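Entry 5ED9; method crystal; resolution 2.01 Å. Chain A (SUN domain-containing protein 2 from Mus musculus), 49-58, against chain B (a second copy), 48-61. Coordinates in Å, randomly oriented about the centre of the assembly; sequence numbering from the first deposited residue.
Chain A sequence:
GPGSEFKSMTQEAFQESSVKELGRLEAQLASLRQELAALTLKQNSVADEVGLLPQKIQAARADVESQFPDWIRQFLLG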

# COMPACT_ATOMS: atom_id res chain seq x y z
N GLU A 49 -3.62 -1.48 14.14
CA GLU A 49 -4.46 -2.61 14.56
C GLU A 49 -3.61 -3.82 14.95
O GLU A 49 -3.86 -4.46 15.98
N VAL A 50 -2.62 -4.13 14.13
CA VAL A 50 -1.73 -5.25 14.39
C VAL A 50 -1.00 -5.05 15.72
O VAL A 50 -0.92 -5.97 16.54
N GLY A 51 -0.50 -3.84 15.93
CA GLY A 51 0.20 -3.51 17.16
C GLY A 51 -0.61 -3.72 18.42
O GLY A 51 -0.05 -3.94 19.49
N LEU A 52 -1.94 -3.64 18.30
CA LEU A 52 -2.83 -3.79 19.45
C LEU A 52 -3.28 -5.22 19.72
O LEU A 52 -3.85 -5.52 20.77
N LEU A 53 -3.04 -6.11 18.76
CA LEU A 53 -3.48 -7.50 18.88
C LEU A 53 -2.97 -8.29 20.11
O LEU A 53 -3.76 -8.97 20.76
N PRO A 54 -1.66 -8.19 20.44
CA PRO A 54 -1.18 -8.90 21.64
C PRO A 54 -1.89 -8.47 22.92
O PRO A 54 -2.12 -9.29 23.81
N GLN A 55 -2.22 -7.19 23.02
CA GLN A 55 -2.96 -6.65 24.15
C GLN A 55 -4.37 -7.25 24.22
O GLN A 55 -4.93 -7.44 25.30
N LYS A 56 -4.92 -7.55 23.05
CA LYS A 56 -6.27 -8.09 22.96
C LYS A 56 -6.31 -9.56 23.37
O LYS A 56 -7.29 -10.02 23.96
N ILE A 57 -5.25 -10.28 23.04
CA ILE A 57 -5.16 -11.70 23.37
C ILE A 57 -5.02 -11.92 24.88
O ILE A 57 -5.61 -12.85 25.44
N GLN A 58 -4.26 -11.05 25.54
CA GLN A 58 -4.03 -11.17 26.97
C GLN A 58 -5.26 -10.82 27.79
O GLN A 58 -5.49 -11.38 28.86
N ASP B 48 4.61 -10.36 6.67
CA ASP B 48 5.34 -11.39 7.41
C ASP B 48 4.86 -11.44 8.86
O ASP B 48 4.76 -12.51 9.46
N GLU B 49 4.58 -10.27 9.42
CA GLU B 49 4.15 -10.16 10.81
C GLU B 49 2.75 -10.72 10.98
O GLU B 49 2.46 -11.42 11.95
N VAL B 50 1.87 -10.42 10.03
CA VAL B 50 0.50 -10.93 10.06
C VAL B 50 0.50 -12.45 9.92
O VAL B 50 -0.34 -13.14 10.49
N GLY B 51 1.49 -12.97 9.19
CA GLY B 51 1.63 -14.41 9.00
C GLY B 51 1.85 -15.21 10.27
O GLY B 51 1.60 -16.42 10.28
N LEU B 52 2.32 -14.56 11.33
CA LEU B 52 2.59 -15.24 12.59
C LEU B 52 1.46 -15.09 13.61
O LEU B 52 1.53 -15.62 14.72
N LEU B 53 0.41 -14.38 13.22
CA LEU B 53 -0.71 -14.12 14.12
C LEU B 53 -1.67 -15.29 14.34
O LEU B 53 -2.17 -15.45 15.45
N PRO B 54 -1.95 -16.10 13.30
CA PRO B 54 -2.77 -17.28 13.60
C PRO B 54 -2.09 -18.18 14.62
O PRO B 54 -2.76 -18.69 15.52
N GLN B 55 -0.78 -18.36 14.48
CA GLN B 55 -0.01 -19.15 15.43
C GLN B 55 -0.09 -18.55 16.83
O GLN B 55 -0.14 -19.26 17.83
N LYS B 56 -0.10 -17.22 16.89
CA LYS B 56 -0.14 -16.50 18.16
C LYS B 56 -1.42 -16.77 18.94
O LYS B 56 -1.40 -16.89 20.17
N ILE B 57 -2.54 -16.86 18.22
CA ILE B 57 -3.83 -17.12 18.85
C ILE B 57 -3.92 -18.58 19.31
O ILE B 57 -4.41 -18.87 20.40
N GLN B 58 -3.42 -19.48 18.47
CA GLN B 58 -3.40 -20.90 18.78
C GLN B 58 -2.51 -21.20 19.99
O GLN B 58 -2.82 -22.07 20.80
N ALA B 59 -1.41 -20.47 20.10
CA ALA B 59 -0.48 -20.63 21.22
C ALA B 59 -1.09 -20.16 22.53
O ALA B 59 -0.69 -20.60 23.61
N ALA B 60 -2.06 -19.25 22.45
CA ALA B 60 -2.75 -18.77 23.63
C ALA B 60 -3.95 -19.65 23.95
O ALA B 60 -4.34 -19.78 25.11
N ARG B 61 -4.53 -20.25 22.91
CA ARG B 61 -5.66 -21.16 23.08
C ARG B 61 -5.22 -22.43 23.80
O ARG B 61 -5.91 -22.92 24.69

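The two copies run side by side in the same direction, the axes of helix 49-58 of chain A and helix 53-61 of chain B inclined by 15° and 10.9 Å apart at their closest. The register is in step: Val50, Leu53 and Ile57 of one chain each have their CA nearest the CA of the same residue in the other, at 7.5, 8.6 and 7.2 Å. This 3-4 spacing brings one apolar side chain after another to the same face of the helix, and the contact is almost entirely hydrophobic, burying 344 Å² in all.

In chain A three side chains point toward the partner. Val50(A) adopts the t rotamer, with chi1 at 168°. CG2 of Val50(A) lies 4.0 Å from CG2 of Val50(B), while CG1 of Val50(A) is 3.6 Å from OE2 of Glu49(B); CD1 of Leu53(B) sits nearly equidistant from the two methyls, 4.5 Å from CG1 of Val50(A). Val50(B) has nearly the same chi1, 166°, but its CA-to-CB bond points sideways, so the matched rotamers do not make a symmetric pair.

The two Leu53 side chains meet tip to tip, CD1 of Leu53(A) standing 3.6 Å from CD1 of Leu53(B). Both are in the mt conformation common for leucine in helices, and both CA-to-CB bonds point toward the other chain. The extended chi2 helps carry a methyl into the space between backbones that are here wider apart than at Val50 or Ile57. Each leucine precedes a proline, whose nitrogen has no hydrogen to donate. In chain A the helix is kinked at this point; in chain B a type I turn from Val50(B) to Leu53(B) leads into the second helix.

Ile57(A) has the largest covered area of any residue in either stretch, 79 Å². Its m, t rotamer sends the long branch and the branch methyl to separate sites: CD1 of Ile57(A) lies 3.9 Å from CG1 of Ile57(B) and 4.1 Å from the backbone O of Lys56(B), while CG2 of Ile57(A) rests 3.6 Å from CB of Ala60(B). The small alanine, one turn beyond Ile57(B), thus meets the isoleucine with its single methyl. Ile57(B) shares the m, t conformation but sets out sideways and has much less of its surface covered.

Polar groups remain at the margin, and no hydrogen bond crosses between the stretches. Glu49(B), extended with chi1 and chi2 both t, lays its carboxylate beside Val50(A), a van der Waals contact without a polar partner there. Lys56(B) starts toward chain A, but its end leads away: chi1 and chi2 lie between wells and chi3 and chi4 are both m, leaving CG 4.4 Å from CD1 of Ile57(A) while the ammonium turns from the apolar surface. Gln58(A) sets out away from chain B; its m, m bend brings its end nearer, yet OE1 is hydrogen-bonded elsewhere in the structure.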

# COMPACT_ATOMS: atom_id res chain seq x y z
CB GLU A 49 -5.46 -2.99 13.46
CG GLU A 49 -6.55 -1.95 13.22
CD GLU A 49 -7.54 -2.35 12.12
OE1 GLU A 49 -7.60 -3.54 11.76
OE2 GLU A 49 -8.27 -1.46 11.63
CB VAL A 50 -0.71 -5.44 13.26
CG1 VAL A 50 0.39 -6.40 13.67
CG2 VAL A 50 -1.42 -5.93 11.99
CB LEU A 52 -4.08 -2.92 19.27
CG LEU A 52 -3.95 -1.41 19.48
CD1 LEU A 52 -5.31 -0.75 19.29
CD2 LEU A 52 -3.39 -1.10 20.86
CB LEU A 53 -3.23 -8.27 17.58
CG LEU A 53 -4.26 -7.95 16.50
CD1 LEU A 53 -3.81 -8.46 15.14
CD2 LEU A 53 -5.62 -8.54 16.87
CB PRO A 54 0.30 -8.50 21.70
CG PRO A 54 0.66 -8.22 20.28
CD PRO A 54 -0.55 -7.58 19.69
CB GLN A 55 -3.02 -5.13 24.06
CG GLN A 55 -3.99 -4.45 25.01
CD GLN A 55 -4.03 -2.94 24.80
OE1 GLN A 55 -3.11 -2.35 24.23
NE2 GLN A 55 -5.10 -2.31 25.27
CB LYS A 56 -6.80 -7.92 21.54
CG LYS A 56 -8.24 -7.44 21.46
CD LYS A 56 -8.47 -6.61 20.21
CE LYS A 56 -7.60 -5.37 20.22
NZ LYS A 56 -7.93 -4.45 19.09
CB ILE A 57 -3.99 -12.38 22.63
CG1 ILE A 57 -4.28 -12.43 21.13
CG2 ILE A 57 -3.74 -13.77 23.17
CD1 ILE A 57 -3.29 -13.26 20.34
CB GLN A 58 -2.84 -10.31 27.41
CG GLN A 58 -1.57 -10.57 26.63
CD GLN A 58 -1.32 -12.04 26.39
OE1 GLN A 58 -1.29 -12.84 27.33
NE2 GLN A 58 -1.15 -12.42 25.13
CB ASP B 48 6.84 -11.14 7.39
CG ASP B 48 7.46 -11.44 6.05
OD1 ASP B 48 6.82 -12.15 5.24
OD2 ASP B 48 8.59 -10.97 5.81
CB GLU B 49 4.20 -8.70 11.25
CG GLU B 49 4.09 -8.48 12.74
CD GLU B 49 4.33 -7.03 13.12
OE1 GLU B 49 4.86 -6.28 12.28
OE2 GLU B 49 3.97 -6.64 14.25
CB VAL B 50 -0.37 -10.25 8.97
CG1 VAL B 50 -1.67 -10.99 8.76
CG2 VAL B 50 -0.64 -8.79 9.34
CB LEU B 52 3.89 -14.71 13.21
CG LEU B 52 5.14 -14.79 12.32
CD1 LEU B 52 6.31 -14.12 13.01
CD2 LEU B 52 5.46 -16.24 11.99
CB LEU B 53 -1.49 -12.88 13.67
CG LEU B 53 -0.67 -11.59 13.67
CD1 LEU B 53 -1.53 -10.43 13.16
CD2 LEU B 53 -0.12 -11.29 15.05
CB PRO B 54 -2.86 -17.99 12.24
CG PRO B 54 -2.76 -16.88 11.26
CD PRO B 54 -1.77 -15.92 11.85
CB GLN B 55 1.44 -19.25 14.97
CG GLN B 55 2.34 -20.05 15.91
CD GLN B 55 3.81 -19.95 15.54
OE1 GLN B 55 4.19 -19.20 14.64
NE2 GLN B 55 4.65 -20.70 16.25
CB LYS B 56 -0.01 -14.99 17.90
CG LYS B 56 0.74 -14.23 18.98
CD LYS B 56 2.07 -13.72 18.45
CE LYS B 56 3.01 -14.86 18.09
NZ LYS B 56 3.45 -15.64 19.29
CB ILE B 57 -5.00 -16.78 17.90
CG1 ILE B 57 -4.89 -15.34 17.41
CG2 ILE B 57 -6.33 -17.00 18.60
CD1 ILE B 57 -6.01 -14.92 16.48
CB GLN B 58 -2.92 -21.71 17.57
CG GLN B 58 -3.96 -21.84 16.47
CD GLN B 58 -3.36 -22.19 15.13
OE1 GLN B 58 -2.15 -22.02 14.91
NE2 GLN B 58 -4.19 -22.67 14.21
CB ALA B 59 0.82 -19.90 20.94
CB ALA B 60 -3.18 -17.32 23.45
CB ARG B 61 -6.26 -21.51 21.71
CG ARG B 61 -7.79 -21.50 21.66
CD ARG B 61 -8.41 -22.23 22.85
NE ARG B 61 -9.14 -23.43 22.48
CZ ARG B 61 -9.37 -24.44 23.31
NH1 ARG B 61 -8.91 -24.40 24.55
NH2 ARG B 61 -10.05 -25.50 22.90